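Local coordinates for intracellular protein transport protein USO1 (Saccharomyces cerevisiae S288c, PDB 6LSU), which is required for protein transport from the endoplasmic reticulum to the Golgi complex as a homodimeric coiled-coil tether, whose globular head region this chain is, at residues A[278-283]-A[333-338]. Sequence-based numbering, arbitrary orientation.
Sequences GNLPKL and LDSSVL
L280 reaches across to S335 and V337, joining two successive armadillo (ARM) repeats of the globular head, the fifth and the sixth, where the starts of helices 280-287 and 337-346 lie next to each other. The backbones stay well apart, with CA of L280 6.9 Å from CA of S335, and side chains bridge the gap. G278, in the link from helix 268-276, has a positive phi of 79°, a conformation that glycine adopts easily. N279 turns elsewhere: ND2 donates a hydrogen bond to O of F274 in helix 268-276, and the side chain rests on F234 and F238 of helix 233-244. Its carbonyl accepts from the backbone N of L283. L280, a branched apolar residue suited to a buried seam, carries the contact. Its CG lies opposite the carbonyl carbon (chi1 -78°), and the two methyls divide the work. CD1 packs on the side chain of S335, 3.7 Å from OG and 4.0 Å from CB, while CD2 meets CG2 of V337 at 4.2 Å, the two side chains crossing at roughly a right angle. Further along, L283 turns to I313 and V314 of helix 301-317. V337 also touches V314, so helix 301-317 is met by residues of both repeats. Serine suits the position ahead of helix 337-346 because its short hydroxyl can fold back on the chain, whereas V337, itself buried, contributes a compact apolar surface in the first turn of the helix. The S335 hydroxyl is also hydrogen-bonded to O of L332, and OG caps the helix by accepting from the backbone N of V337 at 3.3 Å, with an N-H...O angle of 153°.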
loop_
_atom_site.group_PDB
_atom_site.type_symbol
_atom_site.label_atom_id
_atom_site.label_comp_id
_atom_site.label_asym_id
_atom_site.label_seq_id
_atom_site.Cartn_x
_atom_site.Cartn_y
_atom_site.Cartn_z
ATOM N N GLY A 278 2.614 -19.124 -16.756
ATOM C CA GLY A 278 2.028 -20.116 -15.834
ATOM C C GLY A 278 2.413 -19.883 -14.391
ATOM O O GLY A 278 2.293 -20.850 -13.643
ATOM N N ASN A 279 2.700 -18.637 -13.982
ATOM C CA ASN A 279 2.988 -18.257 -12.568
ATOM C C ASN A 279 1.703 -18.072 -11.728
ATOM O O ASN A 279 1.703 -18.544 -10.556
ATOM C CB ASN A 279 3.868 -17.013 -12.533
ATOM C CG ASN A 279 5.251 -17.323 -13.040
ATOM O OD1 ASN A 279 5.946 -18.166 -12.445
ATOM N ND2 ASN A 279 5.639 -16.648 -14.113
ATOM N N LEU A 280 0.644 -17.456 -12.269
ATOM C CA LEU A 280 -0.601 -17.175 -11.507
ATOM C C LEU A 280 -1.020 -18.365 -10.649
ATOM O O LEU A 280 -1.265 -18.202 -9.461
ATOM C CB LEU A 280 -1.735 -16.778 -12.447
ATOM C CG LEU A 280 -1.648 -15.347 -12.943
ATOM C CD1 LEU A 280 -2.976 -14.917 -13.542
ATOM C CD2 LEU A 280 -1.224 -14.426 -11.806
ATOM N N PRO A 281 -1.135 -19.595 -11.190
ATOM C CA PRO A 281 -1.581 -20.730 -10.377
ATOM C C PRO A 281 -0.673 -20.938 -9.158
ATOM O O PRO A 281 -1.143 -21.328 -8.122
ATOM C CB PRO A 281 -1.458 -21.932 -11.305
ATOM C CG PRO A 281 -1.402 -21.344 -12.684
ATOM C CD PRO A 281 -0.763 -19.981 -12.555
ATOM N N LYS A 282 0.618 -20.662 -9.333
ATOM C CA LYS A 282 1.657 -20.791 -8.276
ATOM C C LYS A 282 1.438 -19.723 -7.193
ATOM O O LYS A 282 1.462 -20.077 -6.019
ATOM C CB LYS A 282 3.049 -20.685 -8.906
ATOM C CG LYS A 282 3.497 -21.959 -9.601
ATOM C CD LYS A 282 4.286 -21.723 -10.861
ATOM C CE LYS A 282 5.040 -22.956 -11.285
ATOM N NZ LYS A 282 6.188 -22.560 -12.133
ATOM N N LEU A 283 1.244 -18.467 -7.600
ATOM C CA LEU A 283 1.020 -17.302 -6.701
ATOM C C LEU A 283 -0.307 -17.498 -5.944
ATOM O O LEU A 283 -0.328 -17.336 -4.712
ATOM C CB LEU A 283 0.997 -16.047 -7.571
ATOM C CG LEU A 283 0.984 -14.734 -6.809
ATOM C CD1 LEU A 283 2.159 -14.675 -5.869
ATOM C CD2 LEU A 283 1.037 -13.567 -7.775
ATOM N N LEU A 333 -8.288 -12.489 -13.726
ATOM C CA LEU A 333 -9.694 -12.906 -13.554
ATOM C C LEU A 333 -9.857 -14.334 -14.077
ATOM O O LEU A 333 -10.659 -15.088 -13.473
ATOM C CB LEU A 333 -10.618 -11.929 -14.276
ATOM C CG LEU A 333 -11.293 -10.906 -13.377
ATOM C CD1 LEU A 333 -12.357 -10.193 -14.180
ATOM C CD2 LEU A 333 -11.924 -11.551 -12.152
ATOM N N ASP A 334 -9.051 -14.699 -15.076
ATOM C CA ASP A 334 -9.026 -16.044 -15.703
ATOM C C ASP A 334 -8.218 -17.029 -14.846
ATOM O O ASP A 334 -7.783 -18.061 -15.398
ATOM C CB ASP A 334 -8.428 -15.990 -17.115
ATOM C CG ASP A 334 -8.741 -17.227 -17.945
ATOM O OD1 ASP A 334 -9.600 -18.038 -17.488
ATOM O OD2 ASP A 334 -8.151 -17.360 -19.041
ATOM N N SER A 335 -8.018 -16.749 -13.562
ATOM C CA SER A 335 -7.409 -17.697 -12.591
ATOM C C SER A 335 -8.231 -17.683 -11.302
ATOM O O SER A 335 -9.340 -17.140 -11.339
ATOM C CB SER A 335 -5.946 -17.368 -12.350
ATOM O OG SER A 335 -5.786 -16.186 -11.580
ATOM N N SER A 336 -7.711 -18.258 -10.215
ATOM C CA SER A 336 -8.384 -18.222 -8.890
ATOM C C SER A 336 -7.976 -16.980 -8.069
ATOM O O SER A 336 -8.460 -16.843 -6.942
ATOM C CB SER A 336 -8.178 -19.525 -8.141
ATOM O OG SER A 336 -6.826 -19.977 -8.209
ATOM N N VAL A 337 -7.186 -16.050 -8.609
ATOM C CA VAL A 337 -6.473 -15.052 -7.754
ATOM C C VAL A 337 -7.495 -14.142 -7.066
ATOM O O VAL A 337 -7.397 -14.006 -5.840
ATOM C CB VAL A 337 -5.383 -14.265 -8.501
ATOM C CG1 VAL A 337 -4.636 -13.355 -7.542
ATOM C CG2 VAL A 337 -4.389 -15.187 -9.158
ATOM N N LEU A 338 -8.464 -13.602 -7.799
ATOM C CA LEU A 338 -9.508 -12.692 -7.256
ATOM C C LEU A 338 -10.242 -13.359 -6.111
ATOM O O LEU A 338 -10.470 -12.705 -5.061
ATOM C CB LEU A 338 -10.540 -12.321 -8.316
ATOM C CG LEU A 338 -11.598 -11.321 -7.818
ATOM C CD1 LEU A 338 -10.944 -10.039 -7.303
ATOM C CD2 LEU A 338 -12.617 -10.995 -8.915
#